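Local structure of phosphoserine aminotransferase SerC (Cytophaga hutchinsonii ATCC 33406, 3FFR) at residues A[97-102]-A[107-112]; A[72-77]-A[92-97]; A[81-86]-A[218-223]. The protein probably catalyses the pyridoxal-phosphate-dependent transfer of an amino group between phosphoserine and 2-oxoglutarate, a step of serine biosynthesis. One frame throughout, in Å; residues are numbered along the deposited sequence.

Contact 1: A[97-102]-A[107-112]; sequences RFYEFA and REAYKE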
loop_
_atom_site.group_PDB
_atom_site.type_symbol
_atom_site.label_atom_id
_atom_site.label_comp_id
_atom_site.label_asym_id
_atom_site.label_seq_id
_atom_site.Cartn_x
_atom_site.Cartn_y
_atom_site.Cartn_z
ATOM N N ARG A 97 -18.007 8.351 -4.936
ATOM C CA ARG A 97 -17.424 6.989 -4.885
ATOM C C ARG A 97 -17.481 6.454 -3.450
ATOM O O ARG A 97 -17.847 5.278 -3.229
ATOM C CB ARG A 97 -16.001 6.940 -5.447
ATOM C CG ARG A 97 -15.507 5.491 -5.683
ATOM C CD ARG A 97 -16.107 4.803 -6.938
ATOM N NE ARG A 97 -15.792 3.372 -6.934
ATOM C CZ ARG A 97 -16.664 2.431 -6.564
ATOM N NH1 ARG A 97 -17.916 2.759 -6.314
ATOM N NH2 ARG A 97 -16.296 1.145 -6.519
ATOM N N PHE A 98 -17.167 7.325 -2.487
ATOM C CA PHE A 98 -17.207 6.958 -1.038
ATOM C C PHE A 98 -18.620 6.562 -0.667
ATOM O O PHE A 98 -18.862 5.532 -0.057
ATOM C CB PHE A 98 -16.637 8.129 -0.213
ATOM C CG PHE A 98 -16.485 7.873 1.248
ATOM C CD1 PHE A 98 -16.521 6.594 1.778
ATOM C CD2 PHE A 98 -16.142 8.940 2.069
ATOM C CE1 PHE A 98 -16.328 6.400 3.142
ATOM C CE2 PHE A 98 -15.939 8.734 3.436
ATOM C CZ PHE A 98 -16.027 7.485 3.949
ATOM N N TYR A 99 -19.581 7.363 -1.104
ATOM C CA TYR A 99 -20.986 7.052 -0.873
ATOM C C TYR A 99 -21.332 5.684 -1.453
ATOM O O TYR A 99 -22.019 4.879 -0.818
ATOM C CB TYR A 99 -21.860 8.165 -1.500
ATOM C CG TYR A 99 -23.289 7.775 -1.829
ATOM C CD1 TYR A 99 -24.237 7.657 -0.834
ATOM C CD2 TYR A 99 -23.674 7.553 -3.137
ATOM C CE1 TYR A 99 -25.531 7.312 -1.131
ATOM C CE2 TYR A 99 -24.952 7.189 -3.446
ATOM C CZ TYR A 99 -25.886 7.087 -2.445
ATOM O OH TYR A 99 -27.184 6.733 -2.771
ATOM N N GLU A 100 -20.844 5.425 -2.664
ATOM C CA GLU A 100 -21.123 4.142 -3.342
ATOM C C GLU A 100 -20.545 2.923 -2.621
ATOM O O GLU A 100 -21.119 1.834 -2.614
ATOM C CB GLU A 100 -20.602 4.170 -4.787
ATOM C CG GLU A 100 -21.438 5.067 -5.681
ATOM C CD GLU A 100 -20.827 5.313 -7.046
ATOM O OE1 GLU A 100 -19.649 4.980 -7.254
ATOM O OE2 GLU A 100 -21.538 5.903 -7.898
ATOM N N PHE A 101 -19.406 3.128 -1.982
ATOM C CA PHE A 101 -18.784 2.031 -1.199
ATOM C C PHE A 101 -19.741 1.518 -0.134
ATOM O O PHE A 101 -19.756 0.328 0.191
ATOM C CB PHE A 101 -17.497 2.501 -0.487
ATOM C CG PHE A 101 -16.267 2.463 -1.330
ATOM C CD1 PHE A 101 -16.315 2.584 -2.719
ATOM C CD2 PHE A 101 -15.018 2.338 -0.712
ATOM C CE1 PHE A 101 -15.156 2.557 -3.488
ATOM C CE2 PHE A 101 -13.864 2.333 -1.464
ATOM C CZ PHE A 101 -13.929 2.458 -2.844
ATOM N N ALA A 102 -20.514 2.412 0.471
ATOM C CA ALA A 102 -21.405 1.978 1.551
ATOM C C ALA A 102 -22.364 0.889 1.028
ATOM O O ALA A 102 -22.512 -0.178 1.623
ATOM C CB ALA A 102 -22.193 3.180 2.172
ATOM N N ARG A 107 -24.390 -1.769 3.104
ATOM C CA ARG A 107 -24.992 -0.782 3.991
ATOM C C ARG A 107 -25.958 0.091 3.216
ATOM O O ARG A 107 -25.933 0.171 2.003
ATOM C CB ARG A 107 -23.939 0.134 4.631
ATOM C CG ARG A 107 -23.213 -0.415 5.824
ATOM C CD ARG A 107 -22.481 -1.675 5.604
ATOM N NE ARG A 107 -21.605 -1.934 6.753
ATOM C CZ ARG A 107 -20.708 -2.902 6.787
ATOM N NH1 ARG A 107 -20.609 -3.727 5.765
ATOM N NH2 ARG A 107 -19.919 -3.063 7.833
ATOM N N GLU A 108 -26.776 0.793 3.970
ATOM C CA GLU A 108 -27.721 1.762 3.409
ATOM C C GLU A 108 -27.204 3.164 3.710
ATOM O O GLU A 108 -27.035 3.552 4.859
ATOM C CB GLU A 108 -29.099 1.597 4.018
ATOM C CG GLU A 108 -29.749 0.279 3.733
ATOM C CD GLU A 108 -31.122 0.137 4.407
ATOM O OE1 GLU A 108 -31.714 1.157 4.805
ATOM O OE2 GLU A 108 -31.589 -1.011 4.536
ATOM N N ALA A 109 -27.010 3.945 2.667
ATOM C CA ALA A 109 -26.476 5.301 2.827
ATOM C C ALA A 109 -27.450 6.408 2.443
ATOM O O ALA A 109 -28.089 6.363 1.395
ATOM C CB ALA A 109 -25.180 5.447 1.973
ATOM N N TYR A 110 -27.551 7.396 3.320
ATOM C CA TYR A 110 -28.252 8.637 3.005
ATOM C C TYR A 110 -27.312 9.498 2.206
ATOM O O TYR A 110 -26.106 9.518 2.448
ATOM C CB TYR A 110 -28.647 9.401 4.260
ATOM C CG TYR A 110 -29.627 8.696 5.185
ATOM C CD1 TYR A 110 -30.974 8.597 4.837
ATOM C CD2 TYR A 110 -29.242 8.221 6.428
ATOM C CE1 TYR A 110 -31.888 7.981 5.669
ATOM C CE2 TYR A 110 -30.150 7.611 7.269
ATOM C CZ TYR A 110 -31.468 7.505 6.892
ATOM O OH TYR A 110 -32.371 6.900 7.744
ATOM N N LYS A 111 -27.881 10.235 1.265
ATOM C CA LYS A 111 -27.122 11.138 0.440
ATOM C C LYS A 111 -27.719 12.535 0.416
ATOM O O LYS A 111 -28.910 12.702 0.117
ATOM C CB LYS A 111 -27.060 10.597 -1.000
ATOM C CG LYS A 111 -26.364 11.514 -1.939
ATOM C CD LYS A 111 -26.070 10.900 -3.302
ATOM C CE LYS A 111 -27.306 10.313 -3.966
ATOM N NZ LYS A 111 -27.073 10.138 -5.434
ATOM N N GLU A 112 -26.900 13.501 0.807
ATOM C CA GLU A 112 -27.201 14.922 0.677
ATOM C C GLU A 112 -26.381 15.362 -0.526
ATOM O O GLU A 112 -25.140 15.375 -0.488
ATOM C CB GLU A 112 -26.794 15.710 1.913
ATOM C CG GLU A 112 -27.155 17.175 1.853
ATOM C CD GLU A 112 -28.636 17.441 2.005
ATOM O OE1 GLU A 112 -29.348 16.604 2.590
ATOM O OE2 GLU A 112 -29.071 18.520 1.576
HETATM O O HOH W 1 -28.562 5.148 -0.976
#
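Ala102 and Arg107 close the turn of a beta-alpha-beta unit, their CA atoms 5.1 Å apart, where helix 93-104 gives way to strand 108-113. The axes of the helical segment and of strand 108-112 run roughly antiparallel at 149°, approaching to 7.9 Å. One backbone bond ties them at this end, Arg107 N to Ala102 O (2.9 Å), and the CB of Arg107 packs beside the same carbonyl. Its guanidinium then turns away to the carbonyls of Leu105 and Val82.

Further along, alternate strand residues face the helix. Ala109 presents its CB to both Ala102 CB and Tyr99 CE1, the latter at 3.6 Å, so this one methyl group touches both helix residues. Lys111 crosses the phenol at about a right angle: its CD lies over one ring face, 4.0 Å from the centroid of Tyr99 and 14° off the ring normal, a CH-pi contact. The bend at chi3 (53°) then carries CE along the ring toward CZ and OH, while NZ pairs with Glu113. At the ring's far end a water lies 2.8 Å from Tyr99 OH and donates to Ala109 O at 2.7 Å.

Contact 2: A[72-77]-A[92-97]; sequences EIWERI and GSFSKR. With SER (serine), chain B.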
loop_
_atom_site.group_PDB
_atom_site.type_symbol
_atom_site.label_atom_id
_atom_site.label_comp_id
_atom_site.label_asym_id
_atom_site.label_seq_id
_atom_site.Cartn_x
_atom_site.Cartn_y
_atom_site.Cartn_z
ATOM N N GLU A 72 -8.493 2.886 0.487
ATOM C CA GLU A 72 -8.554 1.822 1.473
ATOM C C GLU A 72 -9.285 2.321 2.736
ATOM O O GLU A 72 -10.134 1.624 3.297
ATOM C CB GLU A 72 -7.177 1.308 1.891
ATOM C CG GLU A 72 -7.353 0.207 2.905
ATOM C CD GLU A 72 -6.114 -0.429 3.516
ATOM O OE1 GLU A 72 -4.975 -0.056 3.187
ATOM O OE2 GLU A 72 -6.328 -1.350 4.363
ATOM N N ILE A 73 -8.925 3.532 3.157
ATOM C CA ILE A 73 -9.504 4.164 4.341
ATOM C C ILE A 73 -11.046 4.324 4.180
ATOM O O ILE A 73 -11.817 4.021 5.119
ATOM C CB ILE A 73 -8.800 5.469 4.763
ATOM C CG1 ILE A 73 -7.360 5.168 5.198
ATOM C CG2 ILE A 73 -9.594 6.148 5.919
ATOM C CD1 ILE A 73 -6.472 6.412 5.261
ATOM N N TRP A 74 -11.501 4.695 2.991
ATOM C CA TRP A 74 -12.974 4.739 2.780
ATOM C C TRP A 74 -13.609 3.381 3.165
ATOM O O TRP A 74 -14.599 3.273 3.867
ATOM C CB TRP A 74 -13.333 4.990 1.338
ATOM C CG TRP A 74 -13.133 6.362 0.817
ATOM C CD1 TRP A 74 -12.988 7.526 1.514
ATOM C CD2 TRP A 74 -13.106 6.724 -0.569
ATOM N NE1 TRP A 74 -12.867 8.597 0.639
ATOM C CE2 TRP A 74 -12.937 8.125 -0.642
ATOM C CE3 TRP A 74 -13.220 6.004 -1.742
ATOM C CZ2 TRP A 74 -12.916 8.802 -1.857
ATOM C CZ3 TRP A 74 -13.166 6.665 -2.935
ATOM C CH2 TRP A 74 -12.997 8.045 -2.995
ATOM N N GLU A 75 -13.042 2.321 2.614
ATOM C CA GLU A 75 -13.540 0.962 2.881
ATOM C C GLU A 75 -13.496 0.606 4.363
ATOM O O GLU A 75 -14.478 0.080 4.927
ATOM C CB GLU A 75 -12.776 -0.072 2.048
ATOM C CG GLU A 75 -13.332 -1.488 2.199
ATOM C CD GLU A 75 -12.525 -2.506 1.425
ATOM O OE1 GLU A 75 -11.490 -2.931 1.954
ATOM O OE2 GLU A 75 -13.009 -2.946 0.382
ATOM N N ARG A 76 -12.359 0.902 4.999
ATOM C CA ARG A 76 -12.148 0.562 6.412
ATOM C C ARG A 76 -13.069 1.346 7.328
ATOM O O ARG A 76 -13.485 0.847 8.395
ATOM C CB ARG A 76 -10.690 0.733 6.854
ATOM C CG ARG A 76 -9.658 -0.029 6.047
ATOM C CD ARG A 76 -10.053 -1.450 5.760
ATOM N NE ARG A 76 -8.979 -2.158 5.020
ATOM C CZ ARG A 76 -9.090 -3.404 4.583
ATOM N NH1 ARG A 76 -10.235 -4.059 4.762
ATOM N NH2 ARG A 76 -8.050 -3.992 3.995
ATOM N N ILE A 77 -13.385 2.584 6.956
ATOM C CA ILE A 77 -14.344 3.379 7.742
ATOM C C ILE A 77 -15.689 2.673 7.833
ATOM O O ILE A 77 -16.265 2.503 8.914
ATOM C CB ILE A 77 -14.548 4.827 7.176
ATOM C CG1 ILE A 77 -13.307 5.669 7.509
ATOM C CG2 ILE A 77 -15.859 5.477 7.721
ATOM C CD1 ILE A 77 -13.191 6.995 6.714
ATOM N N GLY A 92 -19.386 15.509 -5.997
ATOM C CA GLY A 92 -18.405 15.230 -7.048
ATOM C C GLY A 92 -17.979 13.786 -7.054
ATOM O O GLY A 92 -18.508 12.944 -6.311
ATOM N N SER A 93 -16.998 13.515 -7.894
ATOM C CA SER A 93 -16.584 12.135 -8.144
ATOM C C SER A 93 -16.035 11.362 -6.958
ATOM O O SER A 93 -16.313 10.147 -6.800
ATOM C CB SER A 93 -15.591 12.077 -9.287
ATOM O OG SER A 93 -16.157 12.657 -10.448
ATOM N N PHE A 94 -15.258 12.048 -6.126
ATOM C CA PHE A 94 -14.655 11.369 -4.957
ATOM C C PHE A 94 -15.688 11.129 -3.860
ATOM O O PHE A 94 -15.827 10.004 -3.368
ATOM C CB PHE A 94 -13.429 12.118 -4.473
ATOM C CG PHE A 94 -12.327 12.061 -5.474
ATOM C CD1 PHE A 94 -11.522 10.946 -5.551
ATOM C CD2 PHE A 94 -12.176 13.052 -6.411
ATOM C CE1 PHE A 94 -10.519 10.868 -6.507
ATOM C CE2 PHE A 94 -11.207 12.984 -7.388
ATOM C CZ PHE A 94 -10.360 11.902 -7.438
ATOM N N SER A 95 -16.445 12.167 -3.529
ATOM C CA SER A 95 -17.495 12.040 -2.501
ATOM C C SER A 95 -18.562 11.029 -2.949
ATOM O O SER A 95 -19.083 10.255 -2.143
ATOM C CB SER A 95 -18.084 13.397 -2.104
ATOM O OG SER A 95 -18.537 14.126 -3.225
ATOM N N LYS A 96 -18.817 10.988 -4.254
ATOM C CA LYS A 96 -19.773 10.010 -4.812
ATOM C C LYS A 96 -19.286 8.557 -4.661
ATOM O O LYS A 96 -20.036 7.647 -4.287
ATOM C CB LYS A 96 -20.048 10.295 -6.278
ATOM C CG LYS A 96 -20.954 9.285 -6.997
ATOM C CD LYS A 96 -21.142 9.768 -8.466
ATOM C CE LYS A 96 -21.918 8.824 -9.366
ATOM N NZ LYS A 96 -21.047 7.694 -9.859
ATOM N N ARG A 97 -18.007 8.351 -4.936
ATOM C CA ARG A 97 -17.424 6.989 -4.885
ATOM C C ARG A 97 -17.481 6.454 -3.450
ATOM O O ARG A 97 -17.847 5.278 -3.229
ATOM C CB ARG A 97 -16.001 6.940 -5.447
ATOM C CG ARG A 97 -15.507 5.491 -5.683
ATOM C CD ARG A 97 -16.107 4.803 -6.938
ATOM N NE ARG A 97 -15.792 3.372 -6.934
ATOM C CZ ARG A 97 -16.664 2.431 -6.564
ATOM N NH1 ARG A 97 -17.916 2.759 -6.314
ATOM N NH2 ARG A 97 -16.296 1.145 -6.519
HETATM N N SER B . -7.731 8.141 -8.811
HETATM C CA SER B . -8.418 9.392 -9.183
HETATM C C SER B . -9.197 9.100 -10.421
HETATM O O SER B . -10.336 8.677 -10.239
HETATM C CB SER B . -7.470 10.604 -9.347
HETATM O OG SER B . -6.720 10.903 -8.133
HETATM O OXT SER B . -8.749 9.222 -11.557
#
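Trp74 reaches from helix 70-81 with the six-membered end of its indole leading, and meets Phe94 and Arg97, which lie one turn apart on helix 93-104. Its CH2 comes to the edge of the phenyl ring, near the plane of that ring, 4.1 Å from Phe94 CD1. The same CH2 sits 3.5 Å from Phe94 O, which approaches the indole obliquely. Arg97 contributes only aliphatic atoms here: its CG is 3.8 Å from Trp74 CZ3, with CB alongside. Its chain crosses the indole at about a right angle, and the bend at chi2 (76°) carries the guanidinium off toward Glu104, its plane 78° from that of the ring. Apart from that carbonyl oxygen the contact is apolar, and it buries only 141 Å² in all.

Away from it, Glu72, Glu75 and Arg76 form a salt-bridge network that continues to Glu75 and Arg76 of the second subunit. Farther round the same ring edge, Phe94 CZ lies 3.6 Å from CA of the bound serine. Tyr329 and, from the second subunit, His36 and Arg37 hydrogen-bond this ligand. Lys191, which carries pyridoxal phosphate, also lines the pocket, an active site built at the dimer interface as in fold-type I aminotransferases.

Contact 3: A[81-86]-A[218-223]; sequences CVEKKS and KRKSIG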
loop_
_atom_site.group_PDB
_atom_site.type_symbol
_atom_site.label_atom_id
_atom_site.label_comp_id
_atom_site.label_asym_id
_atom_site.label_seq_id
_atom_site.Cartn_x
_atom_site.Cartn_y
_atom_site.Cartn_z
ATOM N N CYS A 81 -16.990 0.878 11.280
ATOM C CA CYS A 81 -17.821 1.831 11.986
ATOM C C CYS A 81 -19.290 1.950 11.621
ATOM O O CYS A 81 -20.006 2.722 12.230
ATOM C CB CYS A 81 -17.210 3.223 11.885
ATOM S SG CYS A 81 -15.465 3.347 12.421
ATOM N N VAL A 82 -19.739 1.167 10.659
ATOM C CA VAL A 82 -21.127 1.241 10.231
ATOM C C VAL A 82 -21.788 -0.121 10.243
ATOM O O VAL A 82 -21.389 -1.023 9.527
ATOM C CB VAL A 82 -21.296 1.830 8.792
ATOM C CG1 VAL A 82 -22.832 1.980 8.457
ATOM C CG2 VAL A 82 -20.545 3.190 8.633
ATOM N N GLU A 83 -22.794 -0.254 11.083
ATOM C CA GLU A 83 -23.553 -1.497 11.131
ATOM C C GLU A 83 -24.589 -1.516 10.012
ATOM O O GLU A 83 -24.706 -2.500 9.263
ATOM C CB GLU A 83 -24.267 -1.678 12.483
ATOM C CG GLU A 83 -24.935 -3.051 12.587
ATOM C CD GLU A 83 -25.517 -3.331 13.972
ATOM O OE1 GLU A 83 -25.472 -2.441 14.825
ATOM O OE2 GLU A 83 -26.010 -4.444 14.200
ATOM N N LYS A 84 -25.326 -0.427 9.894
ATOM C CA LYS A 84 -26.445 -0.345 8.955
ATOM C C LYS A 84 -26.467 0.860 8.019
ATOM O O LYS A 84 -26.613 0.717 6.805
ATOM C CB LYS A 84 -27.752 -0.359 9.760
ATOM C CG LYS A 84 -27.914 -1.600 10.634
ATOM C CD LYS A 84 -29.211 -1.640 11.398
ATOM C CE LYS A 84 -29.302 -2.923 12.203
ATOM N NZ LYS A 84 -29.061 -4.118 11.319
ATOM N N LYS A 85 -26.328 2.053 8.601
ATOM C CA LYS A 85 -26.494 3.297 7.840
ATOM C C LYS A 85 -25.464 4.376 8.034
ATOM O O LYS A 85 -25.012 4.659 9.134
ATOM C CB LYS A 85 -27.849 3.933 8.204
ATOM C CG LYS A 85 -29.099 3.036 8.063
ATOM C CD LYS A 85 -30.385 3.843 8.128
ATOM C CE LYS A 85 -31.590 2.944 7.980
ATOM N NZ LYS A 85 -32.862 3.728 7.911
ATOM N N SER A 86 -25.101 4.964 6.905
ATOM C CA SER A 86 -24.228 6.115 6.894
ATOM C C SER A 86 -24.926 7.285 6.203
ATOM O O SER A 86 -25.967 7.138 5.577
ATOM C CB SER A 86 -22.945 5.786 6.149
ATOM O OG SER A 86 -23.240 5.421 4.815
ATOM N N LYS A 218 -20.470 -7.272 19.062
ATOM C CA LYS A 218 -21.804 -7.700 18.608
ATOM C C LYS A 218 -21.653 -8.891 17.703
ATOM O O LYS A 218 -22.601 -9.320 17.067
ATOM C CB LYS A 218 -22.538 -6.607 17.813
ATOM C CG LYS A 218 -22.950 -5.406 18.619
ATOM C CD LYS A 218 -23.920 -4.488 17.862
ATOM C CE LYS A 218 -25.271 -5.163 17.611
ATOM N NZ LYS A 218 -26.284 -4.202 17.073
ATOM N N ARG A 219 -20.435 -9.398 17.647
ATOM C CA ARG A 219 -20.087 -10.558 16.805
ATOM C C ARG A 219 -20.144 -10.269 15.311
ATOM O O ARG A 219 -20.371 -11.159 14.502
ATOM C CB ARG A 219 -20.934 -11.784 17.138
ATOM C CG ARG A 219 -20.680 -12.301 18.555
ATOM C CD ARG A 219 -21.331 -13.678 18.816
ATOM N N LYS A 220 -19.976 -9.004 14.974
ATOM C CA LYS A 220 -19.878 -8.588 13.564
ATOM C C LYS A 220 -18.415 -8.634 13.139
ATOM O O LYS A 220 -17.538 -8.262 13.898
ATOM C CB LYS A 220 -20.342 -7.127 13.356
ATOM C CG LYS A 220 -21.710 -6.804 13.876
ATOM C CD LYS A 220 -22.778 -7.526 13.106
ATOM C CE LYS A 220 -24.130 -6.857 13.326
ATOM N NZ LYS A 220 -25.157 -7.392 12.394
ATOM N N SER A 221 -18.149 -9.100 11.930
ATOM C CA SER A 221 -16.774 -9.012 11.416
ATOM C C SER A 221 -16.534 -7.575 11.021
ATOM O O SER A 221 -17.361 -6.979 10.311
ATOM C CB SER A 221 -16.553 -9.880 10.195
ATOM O OG SER A 221 -15.272 -9.596 9.664
ATOM N N ILE A 222 -15.418 -7.021 11.486
ATOM C CA ILE A 222 -14.992 -5.653 11.141
ATOM C C ILE A 222 -13.720 -5.673 10.291
ATOM O O ILE A 222 -13.119 -4.617 9.983
ATOM C CB ILE A 222 -14.827 -4.716 12.345
ATOM C CG1 ILE A 222 -13.813 -5.271 13.373
ATOM C CG2 ILE A 222 -16.212 -4.436 12.961
ATOM C CD1 ILE A 222 -13.471 -4.284 14.484
ATOM N N GLY A 223 -13.341 -6.893 9.914
ATOM C CA GLY A 223 -12.187 -7.095 9.061
ATOM C C GLY A 223 -11.167 -8.082 9.584
ATOM O O GLY A 223 -11.459 -8.945 10.400
#
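Glu83 and Lys220 mark the closest backbone approach, yet their CA atoms stand 8.3 Å apart, so the two backbones are joined through long side chains. One is the connection from helix 70-81 into strand 85-90; the other is the irregular loop after helix 206-217, which ends in a Schellman motif. Arg219, with positive phi (68°), is its C-prime residue: Lys220 N returns to Leu215 O and Arg219 N to Leu216 O. This reversal places Lys218 and Lys220 around a single acidic group.

That group is the carboxylate of Glu83, carried out on a chain extended beyond CG, with CG anti to the backbone N (chi1 -174°). Both lysine side chains cross that of Glu83 at about a right angle. Lys218 NZ straddles the two oxygens: the bond to Glu83 OE2 is 2.9 Å long and uses the syn lone pair, whereas that to Glu83 OE1, at 3.0 Å, is weak. Lys220 takes a looser position, bent at chi2, with its CE 3.2 Å from Glu83 OE2 and its ammonium paired by charge. The two positive charges probably stabilise the carboxylate in its ionised form, although the setting is a surface one.

Neighbouring elements hold both segments. Glu132 receives the backbone N-H groups of Glu83, Lys84 and Lys85, which fixes the turn bearing the acid, while Leu215 of helix 206-217 packs against Glu83 and Ile222. On the other segment, Ser221 OG is hydrogen-bonded to Glu104 O of the second subunit, so this loop also takes part in the dimer interface. Glu83 OE1 has a further hydrogen bond to a glycol chain probably derived from the crystallisation liquor. The longer arm of the network is the charge pair of Lys220 NZ with Glu83 OE2, 3.6 Å apart.

Contact 2 is buried, its centre about 11 Å from the centre of the chain, whereas contacts 1 and 3 lie at the surface, their centres about 19 and 25 Å from it. Chemistry follows depth: indole and phenyl packing inside, mixed apolar and water-mediated contacts at the sheet edge, and charge pairing outermost. Contacts 1 and 2 share helix 93-104 and touch directly, Phe98 and Phe101 both packing on Trp74, so that indole is bordered by residues from both. Contacts 1 and 3 meet through neighbouring strands 108-113 and 85-90, with Glu108 N 2.8 Å from Lys84 O. Contacts 2 and 3 adjoin only in sequence; all three reach the second subunit.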